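PDB 3FXG: rhamnonate dehydratase from Gibberella zeae PH-1, which probably dehydrates L-rhamnonate to 2-keto-3-deoxy-L-rhamnonate as a magnesium-dependent member of the enolase superfamily. Local coordinates for residues S16-G20 / K396-Y402; V22-G26 / V359-L363; H96-F100 / A119-Y123; F113-Y117 / Y278-G282. All coordinates share one frame; numbering follows the deposited sequence.

Interactions 1 and 3 lie in the capping domain, interactions 2 and 4 join it to the barrel domain. Interaction 1 is partly buried and relies on strand hydrogen bonds between apolar residues, with Ile398 and Tyr402 touching a second subunit. Interaction 2, also partly buried, touches it through Ile19, Lys396, Ser24 and Leu363, but is built from glycine backbone, a phenylalanine ring and waters. Interactions 3 and 4 are fully buried, about 11 Å apart between centres, and share helix 109-119 and its end. Aromatic rings and one histidine-tyrosine bond carry interaction 3, which meets the second subunit; a salt bridge carries interaction 4, which meets the second and third.

Interaction 1: S16-G20 / K396-Y402; sequences SFIIG and KLIPSDY
The antiparallel sheet of the enolase-type capping domain gains one of its two edge strands here, as Leu397 to Pro399, near the end of the modelled chain, pair with Phe17 to Ile19 near its start. Ile18 and Ile398 form the hydrogen-bonded pair: Ile18 N reaches Ile398 O at 2.8 Å, and Ile398 N returns a bond to Ile18 O, also at 2.8 Å. Beyond it, Gly20 N donates to Lys396 O at 3.1 Å, carrying the ladder past the end of the strand.

Phe17, Ile19, Leu397 and Pro399 share one face of the sheet. There the Phe17 and Leu397 side chains cross at about a right angle, while Phe17 CE1 meets the Pro399 ring at CG, 4.0 Å away. Proline suits an edge position whose N is not called on for this ladder. Leu397 CD2 runs alongside Ile19 CG1, both side chains pointing the same way, and on this face Phe17 and Leu397 also meet Leu68 of the neighbouring strand 66-73. Ile18 and Ile398, branched at CB and suited to extended chain, turn to the other face, where Ile398 also packs on Pro407 of the second subunit. Ile18 CG1 stands beside its own backbone N (chi1 -65°) and the chain then runs on extended (chi2 167°), which brings CD1 to the hydroxyl-bearing edge of the Tyr402 ring, 3.0 Å from Tyr402 OH. Just past the end of strand 397-399 two small hydroxyls fit side by side: Ser16 OG, which also bonds His94 of helix 86-101, lies 2.7 Å from Ser400 OG.

Interaction 2: V22-G26 / V359-L363; sequences VGSGG and VFGDL
Phe360 leaves the barrel-domain loop 359-363 and reaches the glycine-rich loop 22-26 with its ring. Its CB sits 4.1 Å from Gly25 O. Chi1 of -57° sets CG beside the backbone N, and from there CD1 comes within 3.4 Å of Gly25 O. Further out, Phe360 CE1 touches Gly26 CA at 3.8 Å. Val359 CG2 sits over the centre of one face of the phenyl ring, while Gly25 O lies at its edge, in the ring plane.

The backbones come together just as closely. Gly25 N donates to Phe360 O at 3.1 Å, from above the carbonyl plane and not along a lone pair. Gly361 CA-H points at Gly23 O, 3.3 Å away, a place where a side chain would collide, and its positive phi also favours glycine. One water accepts a hydrogen bond from Asp362 N and donates one to Gly23 O, while a second water is held by Gly25 O and Val359 O. The Val359 side chain lies about 14 Å from the bound magnesium ion. Such a loop-to-loop seam between capping domain and barrel belongs to the domain boundary at which enolase-superfamily active sites lie.

Interaction 3: H96-F100 / A119-Y123; sequences HFERF and ASMFY
The imidazole of His96 meets the 119-123 turn with its edge: Tyr123 OH and Ala119 O both lie in the ring plane, while Phe97 CD1 stands over one face toward the rim. Tyr123 comes from the opposite direction, and the two rings meet rim to rim with planes 36° apart, neither covering the other. His96 CG points away from the backbone N (chi1 -163°), which carries ND1 out to Tyr123 OH at 2.7 Å. This bond is nearly straight, at 171°, and either atom could be the donor. Next to it, His96 CE1 is 3.3 Å from Ala119 O. The other ring nitrogen, NE2, bonds Trp59 O of the second subunit, so histidine serves this buried place by offering two nitrogens on its rim, one for each partner.

Here helix 86-101 packs against the end of helix 109-119 and the turn that leads to helix 128-148, within the helical part of the enolase-superfamily capping domain. Phe97 packs from helix 86-101 onto helices 109-119 and 128-148, its CE1 4.0 Å from Ser120 CB. The serine is small enough to let the ring approach, and its OG is occupied by Met116 O. One turn along, Phe100 CZ touches the methyl of Ala119, CB, at 3.5 Å, a spot that a small residue fits. Arg99 CG lies over the centre of one face of the Phe100 ring, and Tyr52 of the second subunit meets Phe100 edge-to-face.

Interaction 4: F113-Y117 / Y278-G282; sequences FEQMY and YSRYG
Arg280 NH1 is gripped by two carboxylates, Glu114 OE2 at 2.9 Å and, beyond it, Glu307 of helix 305-316. The contact ties helix 109-119 of the capping domain to helix 279-287, which follows strand 270-273 of the enolase-type barrel. Glu114 and Arg280 make an end-on, two-pronged salt bridge: NH1 uses the syn lone pair of OE2, and Arg280 NH2 donates to Glu114 OE1 at 3.1 Å, on its syn side but 30° out of the carboxylate plane. The carboxylate and guanidinium planes are turned 37° apart, yet both oxygens stay near the guanidinium plane. Arginine suits the place because its chain, extended from CG to NE, spans the gap and its flat end serves several acceptors. Arg280 NE bonds Ala316 O of the third subunit. Tyr281 CE2 lies over one face of the guanidinium, toward its rim.

Tyr117 forms the second half of the contact. With CG pointing away from its backbone N (chi1 -174°), the ring runs out to Ser279, and Tyr117 CE1 lies 3.8 Å from Ser279 CB. Its OH bonds Asp254 of the second subunit, and one water donates to Tyr117 OH at 3.0 Å and to Ser279 OG at 2.7 Å.

Interaction 1: S16-G20 / K396-Y402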
loop_
_atom_site.group_PDB
_atom_site.type_symbol
_atom_site.label_atom_id
_atom_site.label_comp_id
_atom_site.label_asym_id
_atom_site.label_seq_id
_atom_site.Cartn_x
_atom_site.Cartn_y
_atom_site.Cartn_z
ATOM N N SER A 16 4.591 6.285 -50.646
ATOM C CA SER A 16 5.696 6.194 -49.699
ATOM C C SER A 16 6.995 6.029 -50.466
ATOM O O SER A 16 7.025 5.425 -51.541
ATOM C CB SER A 16 5.501 5.021 -48.728
ATOM O OG SER A 16 5.586 3.775 -49.388
ATOM N N PHE A 17 8.064 6.580 -49.906
ATOM C CA PHE A 17 9.377 6.525 -50.527
ATOM C C PHE A 17 10.446 6.231 -49.495
ATOM O O PHE A 17 10.326 6.616 -48.332
ATOM C CB PHE A 17 9.714 7.875 -51.168
ATOM C CG PHE A 17 8.727 8.327 -52.196
ATOM C CD1 PHE A 17 8.889 7.982 -53.533
ATOM C CD2 PHE A 17 7.625 9.094 -51.827
ATOM C CE1 PHE A 17 7.968 8.394 -54.492
ATOM C CE2 PHE A 17 6.696 9.511 -52.778
ATOM C CZ PHE A 17 6.869 9.160 -54.113
ATOM N N ILE A 18 11.495 5.547 -49.929
ATOM C CA ILE A 18 12.623 5.259 -49.059
ATOM C C ILE A 18 13.634 6.340 -49.417
ATOM O O ILE A 18 13.823 6.647 -50.595
ATOM C CB ILE A 18 13.227 3.881 -49.361
ATOM C CG1 ILE A 18 12.206 2.793 -49.024
ATOM C CG2 ILE A 18 14.517 3.694 -48.573
ATOM C CD1 ILE A 18 12.565 1.433 -49.557
ATOM N N ILE A 19 14.262 6.942 -48.416
ATOM C CA ILE A 19 15.240 7.984 -48.685
ATOM C C ILE A 19 16.606 7.345 -48.898
ATOM O O ILE A 19 17.181 6.768 -47.979
ATOM C CB ILE A 19 15.291 8.997 -47.524
ATOM C CG1 ILE A 19 13.882 9.547 -47.272
ATOM C CG2 ILE A 19 16.236 10.142 -47.866
ATOM C CD1 ILE A 19 13.779 10.471 -46.082
ATOM N N GLY A 20 17.110 7.433 -50.126
ATOM C CA GLY A 20 18.401 6.850 -50.441
ATOM C C GLY A 20 19.555 7.546 -49.747
ATOM O O GLY A 20 19.421 8.681 -49.295
ATOM N N LYS A 396 16.430 11.387 -55.123
ATOM C CA LYS A 396 16.953 10.485 -54.104
ATOM C C LYS A 396 15.817 9.658 -53.502
ATOM O O LYS A 396 16.057 8.680 -52.794
ATOM C CB LYS A 396 17.632 11.305 -52.999
ATOM C CG LYS A 396 18.329 10.491 -51.922
ATOM C CD LYS A 396 18.523 11.309 -50.643
ATOM C CE LYS A 396 19.301 12.600 -50.881
ATOM N NZ LYS A 396 20.705 12.348 -51.315
ATOM N N LEU A 397 14.580 10.062 -53.782
ATOM C CA LEU A 397 13.417 9.360 -53.261
ATOM C C LEU A 397 13.136 8.093 -54.050
ATOM O O LEU A 397 12.799 8.137 -55.233
ATOM C CB LEU A 397 12.187 10.271 -53.279
ATOM C CG LEU A 397 12.242 11.469 -52.327
ATOM C CD1 LEU A 397 11.007 12.330 -52.520
ATOM C CD2 LEU A 397 12.336 10.983 -50.886
ATOM N N ILE A 398 13.275 6.962 -53.371
ATOM C CA ILE A 398 13.061 5.661 -53.980
ATOM C C ILE A 398 11.637 5.163 -53.764
ATOM O O ILE A 398 11.243 4.872 -52.634
ATOM C CB ILE A 398 14.034 4.625 -53.383
ATOM C CG1 ILE A 398 15.469 5.142 -53.497
ATOM C CG2 ILE A 398 13.885 3.296 -54.094
ATOM C CD1 ILE A 398 16.483 4.298 -52.757
ATOM N N PRO A 399 10.841 5.066 -54.842
ATOM C CA PRO A 399 9.463 4.585 -54.705
ATOM C C PRO A 399 9.505 3.208 -54.038
ATOM O O PRO A 399 10.384 2.400 -54.338
ATOM C CB PRO A 399 8.979 4.515 -56.151
ATOM C CG PRO A 399 9.745 5.622 -56.808
ATOM C CD PRO A 399 11.131 5.432 -56.238
ATOM N N SER A 400 8.568 2.945 -53.135
ATOM C CA SER A 400 8.542 1.669 -52.425
ATOM C C SER A 400 7.974 0.520 -53.254
ATOM O O SER A 400 7.903 -0.615 -52.781
ATOM C CB SER A 400 7.739 1.814 -51.130
ATOM O OG SER A 400 6.410 2.217 -51.401
ATOM N N ASP A 401 7.588 0.822 -54.492
ATOM C CA ASP A 401 7.011 -0.156 -55.416
ATOM C C ASP A 401 7.743 -1.497 -55.511
ATOM O O ASP A 401 7.109 -2.551 -55.557
ATOM C CB ASP A 401 6.922 0.456 -56.819
ATOM C CG ASP A 401 5.960 1.632 -56.888
ATOM O OD1 ASP A 401 5.962 2.473 -55.964
ATOM O OD2 ASP A 401 5.208 1.722 -57.879
ATOM N N TYR A 402 9.071 -1.461 -55.547
ATOM C CA TYR A 402 9.857 -2.685 -55.673
ATOM C C TYR A 402 9.598 -3.703 -54.564
ATOM O O TYR A 402 9.733 -4.907 -54.778
ATOM C CB TYR A 402 11.353 -2.346 -55.728
ATOM C CG TYR A 402 11.981 -2.003 -54.394
ATOM C CD1 TYR A 402 12.618 -2.984 -53.629
ATOM C CD2 TYR A 402 11.944 -0.702 -53.896
ATOM C CE1 TYR A 402 13.206 -2.674 -52.403
ATOM C CE2 TYR A 402 12.527 -0.383 -52.670
ATOM C CZ TYR A 402 13.155 -1.370 -51.931
ATOM O OH TYR A 402 13.729 -1.059 -50.719
HETATM O O HOH W 1 20.801 10.808 -48.420
#

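Interaction 2: V22-G26 / V359-L363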
loop_
_atom_site.group_PDB
_atom_site.type_symbol
_atom_site.label_atom_id
_atom_site.label_comp_id
_atom_site.label_asym_id
_atom_site.label_seq_id
_atom_site.Cartn_x
_atom_site.Cartn_y
_atom_site.Cartn_z
ATOM N N VAL A 22 22.494 8.475 -46.927
ATOM C CA VAL A 22 22.447 8.717 -45.489
ATOM C C VAL A 22 22.361 10.214 -45.203
ATOM O O VAL A 22 22.444 11.036 -46.118
ATOM C CB VAL A 22 23.713 8.160 -44.781
ATOM C CG1 VAL A 22 23.895 6.685 -45.113
ATOM C CG2 VAL A 22 24.941 8.955 -45.198
ATOM N N GLY A 23 22.186 10.559 -43.931
ATOM C CA GLY A 23 22.118 11.955 -43.535
ATOM C C GLY A 23 20.908 12.757 -43.985
ATOM O O GLY A 23 20.948 13.986 -43.974
ATOM N N SER A 24 19.833 12.085 -44.382
ATOM C CA SER A 24 18.628 12.790 -44.811
ATOM C C SER A 24 17.386 11.988 -44.445
ATOM O O SER A 24 17.295 10.797 -44.741
ATOM C CB SER A 24 18.663 13.046 -46.321
ATOM O OG SER A 24 18.729 11.831 -47.043
ATOM N N GLY A 25 16.431 12.644 -43.800
ATOM C CA GLY A 25 15.217 11.960 -43.398
ATOM C C GLY A 25 15.125 11.850 -41.889
ATOM O O GLY A 25 16.023 12.293 -41.168
ATOM N N GLY A 26 14.044 11.239 -41.414
ATOM C CA GLY A 26 13.819 11.097 -39.987
ATOM C C GLY A 26 14.749 10.219 -39.165
ATOM O O GLY A 26 14.757 10.329 -37.937
ATOM N N VAL A 359 17.943 18.965 -39.087
ATOM C CA VAL A 359 17.737 17.655 -38.477
ATOM C C VAL A 359 17.498 16.585 -39.537
ATOM O O VAL A 359 17.949 15.449 -39.397
ATOM C CB VAL A 359 16.529 17.656 -37.505
ATOM C CG1 VAL A 359 16.700 18.743 -36.451
ATOM C CG2 VAL A 359 15.240 17.857 -38.275
ATOM N N PHE A 360 16.792 16.954 -40.601
ATOM C CA PHE A 360 16.488 16.010 -41.670
ATOM C C PHE A 360 17.421 16.157 -42.869
ATOM O O PHE A 360 17.119 15.684 -43.965
ATOM C CB PHE A 360 15.028 16.170 -42.109
ATOM C CG PHE A 360 14.037 16.000 -40.988
ATOM C CD1 PHE A 360 14.053 14.857 -40.191
ATOM C CD2 PHE A 360 13.086 16.980 -40.727
ATOM C CE1 PHE A 360 13.136 14.693 -39.151
ATOM C CE2 PHE A 360 12.163 16.827 -39.688
ATOM C CZ PHE A 360 12.189 15.681 -38.899
ATOM N N GLY A 361 18.560 16.811 -42.656
ATOM C CA GLY A 361 19.525 16.983 -43.728
ATOM C C GLY A 361 19.042 17.790 -44.919
ATOM O O GLY A 361 18.347 18.793 -44.756
ATOM N N ASP A 362 19.402 17.347 -46.122
ATOM C CA ASP A 362 19.022 18.054 -47.341
ATOM C C ASP A 362 17.684 17.629 -47.945
ATOM O O ASP A 362 17.389 17.952 -49.094
ATOM C CB ASP A 362 20.131 17.916 -48.388
ATOM C CG ASP A 362 20.274 16.498 -48.912
ATOM O OD1 ASP A 362 19.776 15.558 -48.257
ATOM O OD2 ASP A 362 20.898 16.325 -49.981
ATOM N N LEU A 363 16.871 16.915 -47.172
ATOM C CA LEU A 363 15.567 16.478 -47.663
ATOM C C LEU A 363 14.672 17.694 -47.899
ATOM O O LEU A 363 13.907 17.737 -48.861
ATOM C CB LEU A 363 14.900 15.536 -46.656
ATOM C CG LEU A 363 13.493 15.039 -47.008
ATOM C CD1 LEU A 363 13.518 14.293 -48.330
ATOM C CD2 LEU A 363 12.980 14.133 -45.899
HETATM O O HOH W 2 21.772 15.624 -46.039
HETATM O O HOH W 3 18.609 13.431 -41.538
#

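Interaction 3: H96-F100 / A119-Y123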
loop_
_atom_site.group_PDB
_atom_site.type_symbol
_atom_site.label_atom_id
_atom_site.label_comp_id
_atom_site.label_asym_id
_atom_site.label_seq_id
_atom_site.Cartn_x
_atom_site.Cartn_y
_atom_site.Cartn_z
ATOM N N HIS A 96 -0.995 -2.611 -44.980
ATOM C CA HIS A 96 -1.954 -2.569 -43.886
ATOM C C HIS A 96 -2.757 -1.283 -43.705
ATOM O O HIS A 96 -3.987 -1.300 -43.725
ATOM C CB HIS A 96 -1.244 -2.896 -42.564
ATOM C CG HIS A 96 -2.176 -3.273 -41.452
ATOM N ND1 HIS A 96 -1.741 -3.519 -40.168
ATOM C CD2 HIS A 96 -3.517 -3.467 -41.437
ATOM C CE1 HIS A 96 -2.772 -3.849 -39.411
ATOM N NE2 HIS A 96 -3.861 -3.824 -40.156
ATOM N N PHE A 97 -2.065 -0.163 -43.550
ATOM C CA PHE A 97 -2.741 1.095 -43.270
ATOM C C PHE A 97 -3.465 1.845 -44.384
ATOM O O PHE A 97 -4.419 2.572 -44.108
ATOM C CB PHE A 97 -1.755 2.020 -42.549
ATOM C CG PHE A 97 -1.139 1.387 -41.333
ATOM C CD1 PHE A 97 -1.946 0.939 -40.287
ATOM C CD2 PHE A 97 0.235 1.182 -41.253
ATOM C CE1 PHE A 97 -1.391 0.292 -39.182
ATOM C CE2 PHE A 97 0.800 0.537 -40.154
ATOM C CZ PHE A 97 -0.016 0.089 -39.117
ATOM N N GLU A 98 -3.052 1.664 -45.634
ATOM C CA GLU A 98 -3.706 2.380 -46.728
ATOM C C GLU A 98 -5.224 2.188 -46.750
ATOM O O GLU A 98 -5.967 3.119 -47.063
ATOM C CB GLU A 98 -3.116 1.961 -48.079
ATOM C CG GLU A 98 -3.595 2.827 -49.238
ATOM C CD GLU A 98 -2.854 2.553 -50.538
ATOM O OE1 GLU A 98 -1.685 2.113 -50.490
ATOM O OE2 GLU A 98 -3.438 2.797 -51.612
ATOM N N ARG A 99 -5.681 0.990 -46.398
ATOM C CA ARG A 99 -7.109 0.678 -46.400
ATOM C C ARG A 99 -7.964 1.593 -45.522
ATOM O O ARG A 99 -9.145 1.796 -45.799
ATOM C CB ARG A 99 -7.331 -0.777 -45.968
ATOM C CG ARG A 99 -7.126 -1.040 -44.476
ATOM C CD ARG A 99 -7.193 -2.538 -44.176
ATOM N NE ARG A 99 -6.028 -3.246 -44.708
ATOM C CZ ARG A 99 -5.960 -4.564 -44.870
ATOM N NH1 ARG A 99 -6.994 -5.331 -44.547
ATOM N NH2 ARG A 99 -4.858 -5.118 -45.357
ATOM N N PHE A 100 -7.379 2.137 -44.461
ATOM C CA PHE A 100 -8.129 3.007 -43.556
ATOM C C PHE A 100 -8.136 4.461 -44.010
ATOM O O PHE A 100 -8.985 5.249 -43.589
ATOM C CB PHE A 100 -7.522 2.946 -42.153
ATOM C CG PHE A 100 -7.401 1.558 -41.606
ATOM C CD1 PHE A 100 -8.531 0.854 -41.207
ATOM C CD2 PHE A 100 -6.157 0.944 -41.504
ATOM C CE1 PHE A 100 -8.425 -0.444 -40.714
ATOM C CE2 PHE A 100 -6.041 -0.355 -41.014
ATOM C CZ PHE A 100 -7.178 -1.049 -40.619
ATOM N N ALA A 119 -6.089 -1.941 -35.078
ATOM C CA ALA A 119 -6.029 -2.965 -36.117
ATOM C C ALA A 119 -4.643 -3.608 -36.209
ATOM O O ALA A 119 -4.500 -4.700 -36.752
ATOM C CB ALA A 119 -6.414 -2.370 -37.464
ATOM N N SER A 120 -3.624 -2.935 -35.682
ATOM C CA SER A 120 -2.269 -3.476 -35.725
ATOM C C SER A 120 -1.771 -3.937 -34.359
ATOM O O SER A 120 -0.595 -4.265 -34.198
ATOM C CB SER A 120 -1.296 -2.437 -36.293
ATOM O OG SER A 120 -1.274 -1.262 -35.500
HETATM N N MSE A 121 -2.661 -3.964 -33.371
HETATM C CA MSE A 121 -2.260 -4.386 -32.036
HETATM C C MSE A 121 -1.728 -5.810 -31.981
HETATM O O MSE A 121 -0.879 -6.116 -31.146
HETATM C CB MSE A 121 -3.418 -4.264 -31.044
HETATM C CG MSE A 121 -3.762 -2.848 -30.643
HETATM SE SE MSE A 121 -4.541 -2.798 -28.868
HETATM C CE MSE A 121 -5.783 -4.268 -29.037
ATOM N N PHE A 122 -2.209 -6.682 -32.864
ATOM C CA PHE A 122 -1.757 -8.065 -32.831
ATOM C C PHE A 122 -0.272 -8.220 -33.144
ATOM O O PHE A 122 0.316 -9.260 -32.857
ATOM C CB PHE A 122 -2.623 -8.953 -33.745
ATOM C CG PHE A 122 -2.427 -8.720 -35.217
ATOM C CD1 PHE A 122 -1.654 -9.598 -35.974
ATOM C CD2 PHE A 122 -3.049 -7.652 -35.858
ATOM C CE1 PHE A 122 -1.508 -9.418 -37.349
ATOM C CE2 PHE A 122 -2.910 -7.461 -37.233
ATOM C CZ PHE A 122 -2.141 -8.346 -37.981
ATOM N N TYR A 123 0.344 -7.183 -33.701
ATOM C CA TYR A 123 1.776 -7.244 -33.994
ATOM C C TYR A 123 2.453 -5.916 -33.681
ATOM O O TYR A 123 3.623 -5.717 -34.005
ATOM C CB TYR A 123 2.014 -7.631 -35.462
ATOM C CG TYR A 123 1.688 -6.555 -36.484
ATOM C CD1 TYR A 123 2.657 -5.640 -36.901
ATOM C CD2 TYR A 123 0.412 -6.460 -37.037
ATOM C CE1 TYR A 123 2.358 -4.654 -37.845
ATOM C CE2 TYR A 123 0.102 -5.479 -37.982
ATOM C CZ TYR A 123 1.079 -4.580 -38.379
ATOM O OH TYR A 123 0.769 -3.600 -39.299
#

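Interaction 4: F113-Y117 / Y278-G282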
loop_
_atom_site.group_PDB
_atom_site.type_symbol
_atom_site.label_atom_id
_atom_site.label_comp_id
_atom_site.label_asym_id
_atom_site.label_seq_id
_atom_site.Cartn_x
_atom_site.Cartn_y
_atom_site.Cartn_z
ATOM N N PHE A 113 -6.462 7.258 -36.200
ATOM C CA PHE A 113 -5.428 6.732 -35.318
ATOM C C PHE A 113 -5.911 5.488 -34.576
ATOM O O PHE A 113 -5.195 4.492 -34.490
ATOM C CB PHE A 113 -4.974 7.761 -34.283
ATOM C CG PHE A 113 -3.992 7.200 -33.296
ATOM C CD1 PHE A 113 -2.652 7.045 -33.643
ATOM C CD2 PHE A 113 -4.424 6.718 -32.064
ATOM C CE1 PHE A 113 -1.757 6.412 -32.778
ATOM C CE2 PHE A 113 -3.537 6.080 -31.192
ATOM C CZ PHE A 113 -2.205 5.926 -31.551
ATOM N N GLU A 114 -7.122 5.546 -34.031
ATOM C CA GLU A 114 -7.663 4.406 -33.300
ATOM C C GLU A 114 -7.749 3.187 -34.203
ATOM O O GLU A 114 -7.465 2.070 -33.777
ATOM C CB GLU A 114 -9.053 4.726 -32.743
ATOM C CG GLU A 114 -9.067 5.859 -31.725
ATOM C CD GLU A 114 -8.157 5.590 -30.543
ATOM O OE1 GLU A 114 -8.286 4.508 -29.933
ATOM O OE2 GLU A 114 -7.320 6.461 -30.219
ATOM N N GLN A 115 -8.141 3.396 -35.455
ATOM C CA GLN A 115 -8.251 2.278 -36.382
ATOM C C GLN A 115 -6.887 1.665 -36.684
ATOM O O GLN A 115 -6.709 0.454 -36.588
ATOM C CB GLN A 115 -8.933 2.720 -37.680
ATOM C CG GLN A 115 -10.388 3.144 -37.485
ATOM C CD GLN A 115 -11.093 3.439 -38.790
ATOM O OE1 GLN A 115 -10.504 4.005 -39.711
ATOM N NE2 GLN A 115 -12.370 3.070 -38.873
HETATM N N MSE A 116 -5.916 2.498 -37.040
HETATM C CA MSE A 116 -4.591 1.985 -37.349
HETATM C C MSE A 116 -3.948 1.324 -36.134
HETATM O O MSE A 116 -3.314 0.275 -36.252
HETATM C CB MSE A 116 -3.686 3.110 -37.866
HETATM C CG MSE A 116 -4.120 3.695 -39.207
HETATM SE SE MSE A 116 -2.796 4.914 -39.928
HETATM C CE MSE A 116 -3.272 6.504 -38.934
ATOM N N TYR A 117 -4.117 1.929 -34.962
ATOM C CA TYR A 117 -3.520 1.375 -33.750
ATOM C C TYR A 117 -4.173 0.067 -33.312
ATOM O O TYR A 117 -3.490 -0.925 -33.058
ATOM C CB TYR A 117 -3.602 2.381 -32.597
ATOM C CG TYR A 117 -2.869 1.910 -31.359
ATOM C CD1 TYR A 117 -1.498 2.124 -31.211
ATOM C CD2 TYR A 117 -3.537 1.201 -30.357
ATOM C CE1 TYR A 117 -0.806 1.639 -30.092
ATOM C CE2 TYR A 117 -2.857 0.709 -29.242
ATOM C CZ TYR A 117 -1.493 0.933 -29.115
ATOM O OH TYR A 117 -0.820 0.455 -28.010
ATOM N N TYR A 278 5.825 4.066 -26.198
ATOM C CA TYR A 278 4.786 4.323 -27.200
ATOM C C TYR A 278 3.350 4.288 -26.678
ATOM O O TYR A 278 3.051 3.583 -25.717
ATOM C CB TYR A 278 4.901 3.284 -28.322
ATOM C CG TYR A 278 6.322 2.984 -28.751
ATOM C CD1 TYR A 278 6.852 3.531 -29.919
ATOM C CD2 TYR A 278 7.146 2.172 -27.971
ATOM C CE1 TYR A 278 8.171 3.274 -30.299
ATOM C CE2 TYR A 278 8.463 1.914 -28.339
ATOM C CZ TYR A 278 8.969 2.468 -29.502
ATOM O OH TYR A 278 10.272 2.211 -29.858
ATOM N N SER A 279 2.476 5.033 -27.360
ATOM C CA SER A 279 1.041 5.134 -27.064
ATOM C C SER A 279 0.694 5.773 -25.728
ATOM O O SER A 279 1.533 5.879 -24.833
ATOM C CB SER A 279 0.365 3.757 -27.140
ATOM O OG SER A 279 0.406 3.089 -25.888
ATOM N N ARG A 280 -0.562 6.195 -25.596
ATOM C CA ARG A 280 -1.013 6.823 -24.362
ATOM C C ARG A 280 -0.968 5.810 -23.225
ATOM O O ARG A 280 -0.788 6.171 -22.063
ATOM C CB ARG A 280 -2.433 7.390 -24.527
ATOM C CG ARG A 280 -3.521 6.402 -24.973
ATOM C CD ARG A 280 -4.854 7.149 -25.135
ATOM N NE ARG A 280 -5.980 6.309 -25.549
ATOM C CZ ARG A 280 -6.386 6.151 -26.807
ATOM N NH1 ARG A 280 -5.758 6.769 -27.801
ATOM N NH2 ARG A 280 -7.446 5.393 -27.070
ATOM N N TYR A 281 -1.105 4.536 -23.575
ATOM C CA TYR A 281 -1.078 3.459 -22.589
ATOM C C TYR A 281 0.337 3.242 -22.076
ATOM O O TYR A 281 0.541 2.873 -20.918
ATOM C CB TYR A 281 -1.604 2.177 -23.224
ATOM C CG TYR A 281 -3.002 2.345 -23.760
ATOM C CD1 TYR A 281 -4.085 2.479 -22.892
ATOM C CD2 TYR A 281 -3.241 2.410 -25.130
ATOM C CE1 TYR A 281 -5.376 2.672 -23.377
ATOM C CE2 TYR A 281 -4.527 2.604 -25.626
ATOM C CZ TYR A 281 -5.588 2.733 -24.742
ATOM O OH TYR A 281 -6.862 2.923 -25.220
ATOM N N GLY A 282 1.316 3.468 -22.946
ATOM C CA GLY A 282 2.695 3.303 -22.541
ATOM C C GLY A 282 3.125 4.446 -21.644
ATOM O O GLY A 282 3.777 4.238 -20.621
HETATM O O HOH W 4 1.510 0.601 -26.188
#